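Local coordinates for possible sortase-like protein (Corynebacterium diphtheriae, PDB 5UUS) that probably acts as a class E-like sortase, a cysteine enzyme expected to cleave the sorting signals of proteins at the bacterial surface, at residues L104-I110 with Y121-P125; T116-R122 with L211-K217. Residues are numbered along the deposited sequence.

Interaction 1 (L104-I110 with Y121-P125); sequences LNVCDAI and YRVMP
Residues 104-110 form a turn and then, at Ala109 and Ile110, a strand antiparallel to 121-123. Leu104 starts the segment with an m,t side chain, and its CD1 lies 4.1 Å from Val123 CG2. Asn105 opens a type II beta turn that ends at Asp108. The turn is closed by Asp108 N to Asn105 O at 3.0 Å, and Asn105 N donates to Asp108 OD2 at 2.7 Å. Val106 (phi/psi -51/138) sets its CG2 4.0 Å from Pro125 CD. Cys107 follows with positive phi (81/-8), as the third position of this turn requires. Cys107 N donates to Val123 O at 2.7 Å, and Cys107 O accepts from Arg122 NH1 at 2.8 Å, while Arg122 NH2 forms a salt bridge with Glu228. The CA-to-CB bond of Cys107 points away from 121-125, and SG forms a disulfide with Cys140. Asp108 O accepts from Val123 N at 2.9 Å. Val123 has the largest area covered in this contact, 109 Å², and Val123 CG2 also meets Ile110 CD1 (4.4 Å). Ala109 then forms a non-hydrogen-bonded pair with Arg122, CA to CA 4.6 Å, and its CB lies over one face of the guanidinium. Ile110 (m,m) forms a hydrogen-bonded pair with Tyr121, CA to CA 5.0 Å. Ile110 N donates to Tyr121 O at 2.7 Å, and Tyr121 N to Ile110 O at 2.9 Å. Ile110 and Tyr121 share the sheet face opposite Ala109 and Arg122, and both touch Met190 of strand 188-193. This is the open end of the antiparallel beta hairpin 109-114/117-123, entered through a type II turn, within the sortase beta-barrel.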
loop_
_atom_site.group_PDB
_atom_site.type_symbol
_atom_site.label_atom_id
_atom_site.label_comp_id
_atom_site.label_asym_id
_atom_site.label_seq_id
_atom_site.Cartn_x
_atom_site.Cartn_y
_atom_site.Cartn_z
ATOM N N LEU A 104 10.358 0.452 -8.300
ATOM C CA LEU A 104 9.177 -0.402 -8.528
ATOM C C LEU A 104 8.607 -0.224 -9.933
ATOM O O LEU A 104 8.627 0.877 -10.494
ATOM C CB LEU A 104 8.093 -0.111 -7.502
ATOM C CG LEU A 104 8.398 -0.543 -6.067
ATOM C CD1 LEU A 104 7.393 0.068 -5.110
ATOM C CD2 LEU A 104 8.364 -2.043 -5.940
ATOM N N ASN A 105 8.128 -1.316 -10.517
ATOM C CA ASN A 105 7.454 -1.242 -11.813
ATOM C C ASN A 105 6.016 -1.662 -11.679
ATOM O O ASN A 105 5.662 -2.323 -10.694
ATOM C CB ASN A 105 8.142 -2.124 -12.842
ATOM C CG ASN A 105 9.611 -1.808 -12.989
ATOM O OD1 ASN A 105 10.459 -2.703 -12.913
ATOM N ND2 ASN A 105 9.926 -0.531 -13.169
ATOM N N VAL A 106 5.194 -1.302 -12.668
ATOM C CA VAL A 106 3.791 -1.717 -12.670
ATOM C C VAL A 106 3.699 -3.229 -12.463
ATOM O O VAL A 106 4.518 -3.977 -12.988
ATOM C CB VAL A 106 3.064 -1.323 -13.978
ATOM C CG1 VAL A 106 3.794 -1.871 -15.179
ATOM C CG2 VAL A 106 1.610 -1.838 -13.975
ATOM N N CYS A 107 2.739 -3.640 -11.633
ATOM C CA CYS A 107 2.422 -5.041 -11.331
ATOM C C CYS A 107 3.351 -5.683 -10.291
ATOM O O CYS A 107 3.086 -6.795 -9.831
ATOM C CB CYS A 107 2.396 -5.876 -12.623
ATOM S SG CYS A 107 0.883 -5.650 -13.613
ATOM N N ASP A 108 4.420 -4.993 -9.901
ATOM C CA ASP A 108 5.213 -5.426 -8.748
ATOM C C ASP A 108 4.291 -5.560 -7.505
ATOM O O ASP A 108 3.439 -4.693 -7.268
ATOM C CB ASP A 108 6.346 -4.427 -8.450
ATOM C CG ASP A 108 7.532 -4.572 -9.387
ATOM O OD1 ASP A 108 7.588 -5.554 -10.164
ATOM O OD2 ASP A 108 8.432 -3.709 -9.312
ATOM N N ALA A 109 4.476 -6.632 -6.723
ATOM C CA ALA A 109 3.626 -6.917 -5.557
ATOM C C ALA A 109 4.100 -6.199 -4.304
ATOM O O ALA A 109 5.306 -6.096 -4.044
ATOM C CB ALA A 109 3.572 -8.439 -5.286
ATOM N N ILE A 110 3.145 -5.687 -3.541
ATOM C CA ILE A 110 3.398 -5.257 -2.184
ATOM C C ILE A 110 2.502 -6.164 -1.317
ATOM O O ILE A 110 1.287 -6.127 -1.447
ATOM C CB ILE A 110 3.048 -3.787 -1.946
ATOM C CG1 ILE A 110 3.560 -2.878 -3.107
ATOM C CG2 ILE A 110 3.491 -3.351 -0.522
ATOM C CD1 ILE A 110 5.004 -2.890 -3.249
ATOM N N TYR A 121 -1.208 -6.156 -2.867
ATOM C CA TYR A 121 -1.397 -5.009 -3.747
ATOM C C TYR A 121 -0.393 -5.048 -4.898
ATOM O O TYR A 121 0.698 -5.587 -4.758
ATOM C CB TYR A 121 -1.233 -3.706 -2.985
ATOM C CG TYR A 121 -2.242 -3.455 -1.896
ATOM C CD1 TYR A 121 -2.038 -3.947 -0.607
ATOM C CD2 TYR A 121 -3.378 -2.680 -2.139
ATOM C CE1 TYR A 121 -2.964 -3.693 0.415
ATOM C CE2 TYR A 121 -4.303 -2.418 -1.122
ATOM C CZ TYR A 121 -4.085 -2.932 0.151
ATOM O OH TYR A 121 -4.977 -2.671 1.170
ATOM N N ARG A 122 -0.758 -4.472 -6.036
ATOM C CA ARG A 122 0.162 -4.428 -7.164
ATOM C C ARG A 122 0.289 -3.007 -7.697
ATOM O O ARG A 122 -0.706 -2.299 -7.859
ATOM C CB ARG A 122 -0.294 -5.410 -8.229
ATOM C CG ARG A 122 -0.202 -6.838 -7.705
ATOM C CD ARG A 122 0.129 -7.815 -8.787
ATOM N NE ARG A 122 0.264 -9.168 -8.258
ATOM C CZ ARG A 122 1.403 -9.849 -8.238
ATOM N NH1 ARG A 122 2.520 -9.319 -8.741
ATOM N NH2 ARG A 122 1.423 -11.069 -7.739
ATOM N N VAL A 123 1.532 -2.579 -7.898
ATOM C CA VAL A 123 1.814 -1.229 -8.355
ATOM C C VAL A 123 1.048 -0.931 -9.645
ATOM O O VAL A 123 1.051 -1.729 -10.607
ATOM C CB VAL A 123 3.334 -1.024 -8.554
ATOM C CG1 VAL A 123 3.613 0.352 -9.143
ATOM C CG2 VAL A 123 4.071 -1.200 -7.214
ATOM N N MET A 124 0.354 0.199 -9.654
ATOM C CA MET A 124 -0.462 0.567 -10.810
ATOM C C MET A 124 0.388 1.093 -11.971
ATOM O O MET A 124 1.536 1.457 -11.768
ATOM C CB MET A 124 -1.496 1.611 -10.383
ATOM C CG MET A 124 -2.659 0.942 -9.522
ATOM S SD MET A 124 -3.713 2.222 -8.837
ATOM C CE MET A 124 -4.449 2.930 -10.315
ATOM N N PRO A 125 -0.172 1.157 -13.185
ATOM C CA PRO A 125 0.638 1.704 -14.299
ATOM C C PRO A 125 1.225 3.105 -14.040
ATOM O O PRO A 125 0.543 4.003 -13.534
ATOM C CB PRO A 125 -0.358 1.735 -15.464
ATOM C CG PRO A 125 -1.330 0.629 -15.140
ATOM C CD PRO A 125 -1.481 0.660 -13.636
#

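Interaction 2 (T116-R122 with L211-K217); sequences TSWSVYR and LTEHFPK
Trp118, Lys217 and Val120 lose the most surface where strand 117-122 pairs with strand 211-216. The strands are antiparallel, with axes 4.5 Å apart at 177°. Trp118 (chi1 m) forms a hydrogen-bonded pair with Phe215. Trp118 N donates to Phe215 O at 2.8 Å, and Phe215 N to Trp118 O at 3.0 Å. Phe215 takes chi1 p, which brings its ring face over Trp118 CB, 4.1 Å from the ring centroid, in a CH-pi contact. Lys217 is extended beyond chi1 (m,t,t,t), with CE 3.7 Å from Trp118 NE1. Lys217 N donates to Thr116 O at 2.8 Å, and Lys217 NZ forms a salt bridge with Glu113. Between these strands of the sortase beta-barrel the register slips by one residue at a classic beta bulge. There Val120 stands opposite two residues, Thr212 and Glu213. Val120 O accepts from Thr212 N at 2.9 Å and Glu213 N at 3.3 Å, and Val120 N donates to Glu213 O at 2.9 Å. Water 1 links Arg122 NE (3.0 Å), Thr212 OG1 (2.9 Å) and Glu213 OE2 (3.2 Å). Arg122 NH2 is salt-bridged to Glu228. On the other sheet face from Trp118 and Val120, Ser119 OG and His214 ND1 share a hydrogen bond of 2.8 Å. Beyond the bulge, Leu211 CD1 sits over the Tyr121 ring face, 3.9 Å from its centroid.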
loop_
_atom_site.group_PDB
_atom_site.type_symbol
_atom_site.label_atom_id
_atom_site.label_comp_id
_atom_site.label_asym_id
_atom_site.label_seq_id
_atom_site.Cartn_x
_atom_site.Cartn_y
_atom_site.Cartn_z
ATOM N N THR A 116 -4.751 -11.036 11.219
ATOM C CA THR A 116 -5.815 -11.900 10.750
ATOM C C THR A 116 -5.828 -12.141 9.243
ATOM O O THR A 116 -6.660 -12.909 8.768
ATOM C CB THR A 116 -7.203 -11.325 11.129
ATOM O OG1 THR A 116 -7.328 -10.020 10.565
ATOM C CG2 THR A 116 -7.373 -11.212 12.634
ATOM N N SER A 117 -4.933 -11.514 8.469
ATOM C CA SER A 117 -5.139 -11.546 7.027
ATOM C C SER A 117 -3.864 -11.346 6.203
ATOM O O SER A 117 -2.844 -10.885 6.712
ATOM C CB SER A 117 -6.146 -10.468 6.623
ATOM O OG SER A 117 -5.554 -9.176 6.746
ATOM N N TRP A 118 -3.957 -11.700 4.921
ATOM C CA TRP A 118 -2.924 -11.394 3.928
ATOM C C TRP A 118 -3.586 -10.565 2.835
ATOM O O TRP A 118 -4.705 -10.888 2.426
ATOM C CB TRP A 118 -2.313 -12.674 3.323
ATOM C CG TRP A 118 -1.418 -13.443 4.232
ATOM C CD1 TRP A 118 -1.752 -14.560 4.989
ATOM C CD2 TRP A 118 -0.027 -13.190 4.486
ATOM N NE1 TRP A 118 -0.652 -14.989 5.691
ATOM C CE2 TRP A 118 0.420 -14.170 5.408
ATOM C CE3 TRP A 118 0.886 -12.224 4.028
ATOM C CZ2 TRP A 118 1.740 -14.221 5.872
ATOM C CZ3 TRP A 118 2.205 -12.275 4.482
ATOM C CH2 TRP A 118 2.618 -13.270 5.395
ATOM N N SER A 119 -2.908 -9.497 2.387
ATOM C CA SER A 119 -3.355 -8.677 1.264
ATOM C C SER A 119 -2.217 -8.598 0.248
ATOM O O SER A 119 -1.047 -8.520 0.627
ATOM C CB SER A 119 -3.740 -7.256 1.711
ATOM O OG SER A 119 -4.709 -7.274 2.727
ATOM N N VAL A 120 -2.564 -8.636 -1.032
ATOM C CA VAL A 120 -1.587 -8.386 -2.072
ATOM C C VAL A 120 -2.052 -7.180 -2.840
ATOM O O VAL A 120 -3.163 -7.184 -3.381
ATOM C CB VAL A 120 -1.437 -9.575 -3.031
ATOM C CG1 VAL A 120 -0.471 -9.223 -4.179
ATOM C CG2 VAL A 120 -0.971 -10.807 -2.254
ATOM N N TYR A 121 -1.208 -6.156 -2.867
ATOM C CA TYR A 121 -1.397 -5.009 -3.747
ATOM C C TYR A 121 -0.393 -5.048 -4.898
ATOM O O TYR A 121 0.698 -5.587 -4.758
ATOM C CB TYR A 121 -1.233 -3.706 -2.985
ATOM C CG TYR A 121 -2.242 -3.455 -1.896
ATOM C CD1 TYR A 121 -2.038 -3.947 -0.607
ATOM C CD2 TYR A 121 -3.378 -2.680 -2.139
ATOM C CE1 TYR A 121 -2.964 -3.693 0.415
ATOM C CE2 TYR A 121 -4.303 -2.418 -1.122
ATOM C CZ TYR A 121 -4.085 -2.932 0.151
ATOM O OH TYR A 121 -4.977 -2.671 1.170
ATOM N N ARG A 122 -0.758 -4.472 -6.036
ATOM C CA ARG A 122 0.162 -4.428 -7.164
ATOM C C ARG A 122 0.289 -3.007 -7.697
ATOM O O ARG A 122 -0.706 -2.299 -7.859
ATOM C CB ARG A 122 -0.294 -5.410 -8.229
ATOM C CG ARG A 122 -0.202 -6.838 -7.705
ATOM C CD ARG A 122 0.129 -7.815 -8.787
ATOM N NE ARG A 122 0.264 -9.168 -8.258
ATOM C CZ ARG A 122 1.403 -9.849 -8.238
ATOM N NH1 ARG A 122 2.520 -9.319 -8.741
ATOM N NH2 ARG A 122 1.423 -11.069 -7.739
ATOM N N LEU A 211 -5.369 -3.300 -4.921
ATOM C CA LEU A 211 -5.587 -4.585 -4.244
ATOM C C LEU A 211 -6.098 -5.658 -5.197
ATOM O O LEU A 211 -7.101 -5.446 -5.896
ATOM C CB LEU A 211 -6.584 -4.400 -3.090
ATOM C CG LEU A 211 -6.968 -5.610 -2.224
ATOM C CD1 LEU A 211 -5.808 -5.966 -1.299
ATOM C CD2 LEU A 211 -8.195 -5.240 -1.386
ATOM N N THR A 212 -5.424 -6.811 -5.197
ATOM C CA THR A 212 -5.765 -7.921 -6.095
ATOM C C THR A 212 -6.083 -9.201 -5.314
ATOM O O THR A 212 -6.758 -10.086 -5.826
ATOM C CB THR A 212 -4.616 -8.237 -7.102
ATOM O OG1 THR A 212 -3.446 -8.642 -6.379
ATOM C CG2 THR A 212 -4.262 -6.996 -7.957
ATOM N N GLU A 213 -5.563 -9.303 -4.096
ATOM C CA GLU A 213 -5.895 -10.419 -3.194
ATOM C C GLU A 213 -6.106 -9.947 -1.769
ATOM O O GLU A 213 -5.379 -9.073 -1.290
ATOM C CB GLU A 213 -4.793 -11.467 -3.161
ATOM C CG GLU A 213 -4.530 -12.245 -4.403
ATOM C CD GLU A 213 -3.397 -13.250 -4.171
ATOM O OE1 GLU A 213 -3.594 -14.224 -3.395
ATOM O OE2 GLU A 213 -2.300 -13.043 -4.740
ATOM N N HIS A 214 -7.075 -10.549 -1.071
ATOM C CA HIS A 214 -7.261 -10.291 0.370
ATOM C C HIS A 214 -7.996 -11.467 1.010
ATOM O O HIS A 214 -9.109 -11.783 0.607
ATOM C CB HIS A 214 -8.039 -8.987 0.637
ATOM C CG HIS A 214 -8.260 -8.704 2.100
ATOM N ND1 HIS A 214 -7.231 -8.396 2.963
ATOM C CD2 HIS A 214 -9.393 -8.710 2.851
ATOM C CE1 HIS A 214 -7.717 -8.211 4.180
ATOM N NE2 HIS A 214 -9.021 -8.396 4.141
ATOM N N PHE A 215 -7.358 -12.139 1.966
ATOM C CA PHE A 215 -7.963 -13.346 2.553
ATOM C C PHE A 215 -7.478 -13.538 3.994
ATOM O O PHE A 215 -6.428 -12.992 4.383
ATOM C CB PHE A 215 -7.665 -14.589 1.686
ATOM C CG PHE A 215 -6.206 -14.853 1.472
ATOM C CD1 PHE A 215 -5.485 -15.621 2.376
ATOM C CD2 PHE A 215 -5.557 -14.338 0.358
ATOM C CE1 PHE A 215 -4.131 -15.866 2.176
ATOM C CE2 PHE A 215 -4.200 -14.567 0.150
ATOM C CZ PHE A 215 -3.487 -15.335 1.062
ATOM N N PRO A 216 -8.257 -14.291 4.803
ATOM C CA PRO A 216 -7.949 -14.482 6.226
ATOM C C PRO A 216 -6.862 -15.524 6.470
ATOM O O PRO A 216 -6.710 -16.444 5.686
ATOM C CB PRO A 216 -9.285 -14.950 6.816
ATOM C CG PRO A 216 -9.913 -15.731 5.668
ATOM C CD PRO A 216 -9.534 -14.924 4.421
ATOM N N LYS A 217 -6.118 -15.361 7.557
ATOM C CA LYS A 217 -5.174 -16.364 8.004
ATOM C C LYS A 217 -5.942 -17.553 8.593
ATOM O O LYS A 217 -7.161 -17.582 8.515
ATOM C CB LYS A 217 -4.236 -15.787 9.063
ATOM C CG LYS A 217 -3.292 -14.707 8.583
ATOM C CD LYS A 217 -2.360 -14.305 9.681
ATOM C CE LYS A 217 -1.151 -13.604 9.083
ATOM N NZ LYS A 217 -0.248 -13.078 10.120
HETATM O O HOH W 1 -1.929 -10.937 -7.154
#

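Interactions 1 and 2 use the two edges of strand 117-123, so that strand lies between 109-114 and 204-216 in one sheet. Their centres are 14 Å apart. They share Tyr121 and Arg122. Tyr121 pairs with Ile110 in interaction 1 and meets Leu211 in interaction 2, and its OH bonds to Gly80 N. Arg122 uses NH1 in interaction 1 and NE, through water 1, in interaction 2. Ala109 CB and Val120 CG1 also touch, at 4.3 Å. Both contacts lie away from the predicted active-site residues His90 and Cys195. A bound MPD, probably from the crystallisation liquor, lies about 4 Å from the Lys217 side chain.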